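Local coordinates for protein catalase-3 (Neurospora crassa, PDB 4AJ9) that breaks down hydrogen peroxide to water and dioxygen with a bound heme, and so probably protects the cell from peroxide damage, at residues C[257-260]-C[261-265]. Sequence-based numbering, arbitrary orientation.
Sequences QDLW and DAIES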
loop_
_atom_site.group_PDB
_atom_site.type_symbol
_atom_site.label_atom_id
_atom_site.label_comp_id
_atom_site.label_asym_id
_atom_site.label_seq_id
_atom_site.Cartn_x
_atom_site.Cartn_y
_atom_site.Cartn_z
ATOM N N GLN C 257 1.996 -27.955 15.144
ATOM C CA GLN C 257 1.854 -28.412 16.525
ATOM C C GLN C 257 3.025 -29.325 16.928
ATOM O O GLN C 257 3.556 -29.212 18.039
ATOM C CB GLN C 257 0.512 -29.127 16.742
ATOM C CG GLN C 257 0.197 -29.423 18.213
ATOM C CD GLN C 257 -0.247 -28.181 18.984
ATOM O OE1 GLN C 257 -1.323 -27.631 18.728
ATOM N NE2 GLN C 257 0.577 -27.741 19.937
ATOM N N ASP C 258 3.419 -30.232 16.034
ATOM C CA ASP C 258 4.515 -31.166 16.328
ATOM C C ASP C 258 5.806 -30.403 16.664
ATOM O O ASP C 258 6.487 -30.699 17.642
ATOM C CB ASP C 258 4.728 -32.139 15.156
ATOM C CG ASP C 258 6.051 -32.872 15.233
ATOM O OD1 ASP C 258 7.107 -32.240 14.988
ATOM O OD2 ASP C 258 6.044 -34.084 15.541
ATOM N N LEU C 259 6.132 -29.404 15.856
ATOM C CA LEU C 259 7.346 -28.614 16.073
ATOM C C LEU C 259 7.263 -27.830 17.379
ATOM O O LEU C 259 8.219 -27.794 18.173
ATOM C CB LEU C 259 7.536 -27.648 14.899
ATOM C CG LEU C 259 8.728 -26.700 14.980
ATOM C CD1 LEU C 259 10.017 -27.487 15.053
ATOM C CD2 LEU C 259 8.720 -25.759 13.783
ATOM N N TRP C 260 6.122 -27.183 17.590
ATOM C CA TRP C 260 5.901 -26.408 18.802
ATOM C C TRP C 260 6.080 -27.301 20.018
ATOM O O TRP C 260 6.730 -26.909 20.986
ATOM C CB TRP C 260 4.490 -25.817 18.826
ATOM C CG TRP C 260 4.271 -24.825 19.941
ATOM C CD1 TRP C 260 3.869 -25.091 21.225
ATOM C CD2 TRP C 260 4.451 -23.403 19.867
ATOM N NE1 TRP C 260 3.795 -23.916 21.952
ATOM C CE2 TRP C 260 4.147 -22.870 21.137
ATOM C CE3 TRP C 260 4.848 -22.530 18.847
ATOM C CZ2 TRP C 260 4.215 -21.500 21.411
ATOM C CZ3 TRP C 260 4.905 -21.165 19.123
ATOM C CH2 TRP C 260 4.599 -20.670 20.394
ATOM N N ASP C 261 5.487 -28.493 19.968
ATOM C CA ASP C 261 5.478 -29.400 21.118
ATOM C C ASP C 261 6.875 -29.928 21.417
ATOM O O ASP C 261 7.280 -30.026 22.579
ATOM C CB ASP C 261 4.531 -30.598 20.895
ATOM C CG ASP C 261 3.065 -30.241 21.055
ATOM O OD1 ASP C 261 2.746 -29.152 21.576
ATOM O OD2 ASP C 261 2.226 -31.073 20.667
ATOM N N ALA C 262 7.599 -30.295 20.363
ATOM C CA ALA C 262 8.945 -30.825 20.515
ATOM C C ALA C 262 9.807 -29.792 21.224
ATOM O O ALA C 262 10.558 -30.115 22.145
ATOM C CB ALA C 262 9.536 -31.190 19.151
ATOM N N ILE C 263 9.680 -28.537 20.808
ATOM C CA ILE C 263 10.472 -27.468 21.400
ATOM C C ILE C 263 10.055 -27.152 22.839
ATOM O O ILE C 263 10.909 -26.964 23.714
ATOM C CB ILE C 263 10.445 -26.199 20.516
ATOM C CG1 ILE C 263 11.194 -26.475 19.209
ATOM C CG2 ILE C 263 11.048 -25.007 21.261
ATOM C CD1 ILE C 263 11.089 -25.363 18.168
ATOM N N GLU C 264 8.752 -27.100 23.091
ATOM C CA GLU C 264 8.269 -26.783 24.434
ATOM C C GLU C 264 8.694 -27.857 25.423
ATOM O O GLU C 264 8.975 -27.562 26.581
ATOM C CB GLU C 264 6.747 -26.649 24.459
ATOM C CG GLU C 264 6.223 -25.317 23.968
ATOM C CD GLU C 264 6.798 -24.146 24.747
ATOM O OE1 GLU C 264 7.030 -24.301 25.970
ATOM O OE2 GLU C 264 7.014 -23.074 24.131
ATOM N N SER C 265 8.742 -29.101 24.961
ATOM C CA SER C 265 8.989 -30.233 25.850
ATOM C C SER C 265 10.478 -30.457 26.112
ATOM O O SER C 265 10.861 -31.364 26.855
ATOM C CB SER C 265 8.352 -31.503 25.287
ATOM O OG SER C 265 9.002 -31.916 24.100
#
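The indole of Trp260 and the carboxylate of Glu264 run side by side in the same direction, their planes turned 31° apart. Glu264 CG comes up obliquely to the five-membered ring, 3.5 Å from Trp260 NE1, and this aliphatic carbon makes the closest approach between the two side chains. The polar end of Glu264 goes to Asn315, which also bonds to Trp260 O, while the Trp260 side chain also touches Pro316 and Asn164 of the second subunit.

One turn back, the amide of Gln257 and the carboxylate of Asp261 are turned against each other by a similar angle. Gln257 NE2 donates to Asp261 OD1 at 3.1 Å, reaching it from above the carboxylate plane, with the N-H...O angle a bent 147°. CG of Gln257 stands anti to the backbone N (chi1 -170°), and the bend at chi2 then swings NE2 round to Asp261 OD1. With an alanine at Gln257 the amide donor is gone, and the Asp261 carboxylate, left with its OD2 salt bridge to Arg533, is likely to turn more easily.

Leu259 and Ile263 lie alongside each other on a buried face, CD1 of Leu259 3.9 Å from CD1 of Ile263. Asp258, also buried, holds Arg204 and Arg201 by salt bridges.

Beneath the side chains run regular i to i+4 bonds, from Asp261 N to Gln257 O (2.8 Å) through Glu264 N to Trp260 O (2.9 Å). This is i/i+4 side-chain pairing on the last turns of alpha helix 254-264, which leads into strand 270-278 of the antiparallel sheet in the catalase fold.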